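Local coordinates for putative glyoxalase superfamily protein (Ralstonia eutropha, PDB 3IUZ), which probably acts as an iron(II)-dependent dioxygenase of the 2-oxoadipate dioxygenase/decarboxylase family, within the glyoxalase superfamily, at residues T8-N13 with L49-F54. Numbering follows the deposited sequence.
Sequences TLLSAN and LNMVLF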
ATOM      1  N   THR A   8     -10.416   5.525  17.948  1.00 18.00           N
ATOM      2  CA  THR A   8     -11.813   5.753  17.518  1.00 17.75           C
ATOM      3  C   THR A   8     -11.959   5.650  16.002  1.00 18.46           C
ATOM      4  O   THR A   8     -12.862   4.974  15.495  1.00 18.95           O
ATOM      5  CB  THR A   8     -12.311   7.113  17.964  1.00 19.25           C
ATOM      6  OG1 THR A   8     -12.147   7.199  19.375  1.00 20.41           O
ATOM      7  CG2 THR A   8     -13.852   7.341  17.614  1.00 16.44           C
ATOM      8  N   LEU A   9     -11.035   6.273  15.274  1.00 17.25           N
ATOM      9  CA  LEU A   9     -11.029   6.176  13.819  1.00 16.45           C
ATOM     10  C   LEU A   9     -10.915   4.708  13.353  1.00 17.14           C
ATOM     11  O   LEU A   9     -11.600   4.303  12.410  1.00 16.09           O
ATOM     12  CB  LEU A   9      -9.868   7.015  13.234  1.00 15.31           C
ATOM     13  CG  LEU A   9      -9.944   8.523  13.454  1.00 15.21           C
ATOM     14  CD1 LEU A   9      -8.593   9.196  13.081  1.00 13.98           C
ATOM     15  CD2 LEU A   9     -11.156   9.118  12.624  1.00 11.95           C
ATOM     16  N   LEU A  10     -10.039   3.945  13.991  1.00 17.10           N
ATOM     17  CA  LEU A  10      -9.856   2.513  13.702  1.00 19.99           C
ATOM     18  C   LEU A  10     -11.116   1.704  14.005  1.00 18.67           C
ATOM     19  O   LEU A  10     -11.626   0.933  13.168  1.00 20.26           O
ATOM     20  CB  LEU A  10      -8.669   1.932  14.522  1.00 19.48           C
ATOM     21  CG  LEU A  10      -7.260   2.335  14.052  1.00 23.49           C
ATOM     22  CD1 LEU A  10      -6.146   1.523  14.728  1.00 19.76           C
ATOM     23  CD2 LEU A  10      -7.137   2.190  12.580  1.00 21.67           C
ATOM     24  N   SER A  11     -11.648   1.944  15.172  1.00 19.20           N
ATOM     25  CA  SER A  11     -12.781   1.179  15.696  1.00 20.01           C
ATOM     26  C   SER A  11     -14.017   1.305  14.814  1.00 19.51           C
ATOM     27  O   SER A  11     -14.706   0.331  14.602  1.00 18.71           O
ATOM     28  CB  SER A  11     -13.083   1.614  17.140  1.00 20.37           C
ATOM     29  OG  SER A  11     -13.820   0.600  17.783  1.00 26.11           O
ATOM     30  N   ALA A  12     -14.247   2.494  14.261  1.00 19.58           N
ATOM     31  CA  ALA A  12     -15.373   2.756  13.352  1.00 19.84           C
ATOM     32  C   ALA A  12     -15.169   1.982  12.032  1.00 19.93           C
ATOM     33  O   ALA A  12     -16.106   1.649  11.350  1.00 21.22           O
ATOM     34  CB  ALA A  12     -15.510   4.245  13.074  1.00 18.90           C
ATOM     35  N   ASN A  13     -13.940   1.671  11.682  1.00 20.54           N
ATOM     36  CA  ASN A  13     -13.694   0.916  10.481  1.00 20.50           C
ATOM     37  C   ASN A  13     -13.424  -0.581  10.674  1.00 22.09           C
ATOM     38  O   ASN A  13     -13.685  -1.340   9.776  1.00 23.72           O
ATOM     39  CB  ASN A  13     -12.534   1.543   9.737  1.00 20.92           C
ATOM     40  CG  ASN A  13     -12.944   2.837   9.060  1.00 20.30           C
ATOM     41  OD1 ASN A  13     -13.375   2.800   7.933  1.00 21.59           O
ATOM     42  ND2 ASN A  13     -12.859   3.970   9.761  1.00 17.71           N
ATOM     43  N   LEU A  49      -5.766   5.739   8.627  1.00 14.96           N
ATOM     44  CA  LEU A  49      -5.970   5.099   7.302  1.00 15.36           C
ATOM     45  C   LEU A  49      -4.885   4.026   7.056  1.00 16.09           C
ATOM     46  O   LEU A  49      -5.201   2.902   6.634  1.00 15.06           O
ATOM     47  CB  LEU A  49      -5.968   6.088   6.154  1.00 14.42           C
ATOM     48  CG  LEU A  49      -5.937   5.554   4.728  1.00 15.87           C
ATOM     49  CD1 LEU A  49      -7.235   4.764   4.428  1.00 14.65           C
ATOM     50  CD2 LEU A  49      -5.679   6.661   3.688  1.00 14.74           C
ATOM     51  N   ASN A  50      -3.626   4.400   7.307  1.00 15.71           N
ATOM     52  CA  ASN A  50      -2.515   3.513   7.073  1.00 16.75           C
ATOM     53  C   ASN A  50      -2.641   2.224   7.857  1.00 16.61           C
ATOM     54  O   ASN A  50      -2.313   1.178   7.342  1.00 16.26           O
ATOM     55  CB  ASN A  50      -1.176   4.162   7.420  1.00 16.87           C
ATOM     56  CG  ASN A  50      -0.747   5.178   6.382  1.00 21.13           C
ATOM     57  OD1 ASN A  50      -1.407   5.291   5.351  1.00 26.66           O
ATOM     58  ND2 ASN A  50       0.312   5.988   6.690  1.00 25.96           N
HETATM   59  N   MSE A  51      -3.088   2.339   9.101  1.00 16.14           N
HETATM   60  CA  MSE A  51      -3.232   1.207   9.940  1.00 16.14           C
HETATM   61  C   MSE A  51      -4.366   0.280   9.437  1.00 16.86           C
HETATM   62  O   MSE A  51      -4.266  -0.942   9.578  1.00 16.29           O
HETATM   63  CB  MSE A  51      -3.449   1.675  11.394  1.00 14.87           C
HETATM   64  CG  MSE A  51      -2.154   2.342  12.045  1.00 15.53           C
HETATM   65 SE   MSE A  51      -2.535   3.068  13.731  0.75 14.19          SE
HETATM   66  CE  MSE A  51      -2.318   1.503  14.859  1.00 19.63           C
ATOM     67  N   VAL A  52      -5.454   0.871   8.914  1.00 16.64           N
ATOM     68  CA  VAL A  52      -6.561   0.104   8.391  1.00 16.48           C
ATOM     69  C   VAL A  52      -6.070  -0.642   7.174  1.00 15.90           C
ATOM     70  O   VAL A  52      -6.354  -1.853   7.025  1.00 14.57           O
ATOM     71  CB  VAL A  52      -7.791   0.982   8.101  1.00 16.68           C
ATOM     72  CG1 VAL A  52      -8.867   0.169   7.366  1.00 16.97           C
ATOM     73  CG2 VAL A  52      -8.292   1.607   9.419  1.00 14.97           C
ATOM     74  N   LEU A  53      -5.243   0.030   6.360  1.00 15.70           N
ATOM     75  CA  LEU A  53      -4.738  -0.566   5.137  1.00 16.29           C
ATOM     76  C   LEU A  53      -3.742  -1.708   5.453  1.00 17.08           C
ATOM     77  O   LEU A  53      -3.738  -2.746   4.806  1.00 17.62           O
ATOM     78  CB  LEU A  53      -4.109   0.504   4.206  1.00 16.83           C
ATOM     79  CG  LEU A  53      -5.104   1.479   3.545  1.00 16.49           C
ATOM     80  CD1 LEU A  53      -4.338   2.591   2.767  1.00 14.71           C
ATOM     81  CD2 LEU A  53      -6.102   0.713   2.636  1.00 17.36           C
ATOM     82  N   PHE A  54      -2.910  -1.487   6.449  1.00 16.88           N
ATOM     83  CA  PHE A  54      -2.024  -2.493   7.003  1.00 16.37           C
ATOM     84  C   PHE A  54      -2.805  -3.732   7.483  1.00 16.26           C
ATOM     85  O   PHE A  54      -2.479  -4.859   7.115  1.00 15.38           O
ATOM     86  CB  PHE A  54      -1.173  -1.897   8.130  1.00 16.55           C
ATOM     87  CG  PHE A  54      -0.144  -2.859   8.688  1.00 18.19           C
ATOM     88  CD1 PHE A  54       1.044  -3.076   8.019  1.00 17.03           C
ATOM     89  CD2 PHE A  54      -0.382  -3.572   9.855  1.00 17.50           C
ATOM     90  CE1 PHE A  54       2.010  -3.982   8.514  1.00 20.79           C
ATOM     91  CE2 PHE A  54       0.554  -4.523  10.335  1.00 19.98           C
ATOM     92  CZ  PHE A  54       1.789  -4.692   9.678  1.00 18.00           C
TER
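L10 reaches between M51 and V52, and its two methyl groups carry the apolar contact, CD2 on V52 and the base of M51, CD1 on the end of M51. CD2 presses on V52 CG2 at 3.4 Å, closer than carbon atoms usually sit, and lies 3.9 Å from M51 CB. The other branch, CD1, meets the far end of the selenomethionine, 3.8 Å from M51 CE and 4.1 Å from M51 SE. The side chains of L10 and M51 cross at about a right angle, whereas L10 and V52 run past each other in opposite senses. M51 leaves its helix with CG anti to the carbonyl carbon (chi1 -69°), and the bend at chi3 turns the terminal methyl alongside L10 CD1. On the L10 side, the leucine CB does not aim straight across; the end of the chain closes the distance.

N13 adds a looser apolar edge through its CB, 4.3 Å from V52 CG2. Its amide does not bond across to 49-54: ND2 donates to L9 O, one turn earlier, at 3.0 Å, a nearly straight bond with the acceptor close to the amide plane. The same nitrogen also bonds to A194 O, so two carbonyls fix the rotation of the amide and tie the end of this helix to helix 190-200.

The CA atoms come nearest each other at L10 and V52, and the axes of segments 8-13 and 49-54 come within 9.8 Å and cross at -40°, with both helices running in broadly the same N-to-C direction. This contact thus joins the N-terminal helix 4-14 to the long helix 42-60. Helix 16-25 closes over L10 and M51 through T19, L23 and L22, while I197 of helix 190-200 packs on L9 and N13; beyond, F54 meets F80 on strand 80-87 of the mixed sheet.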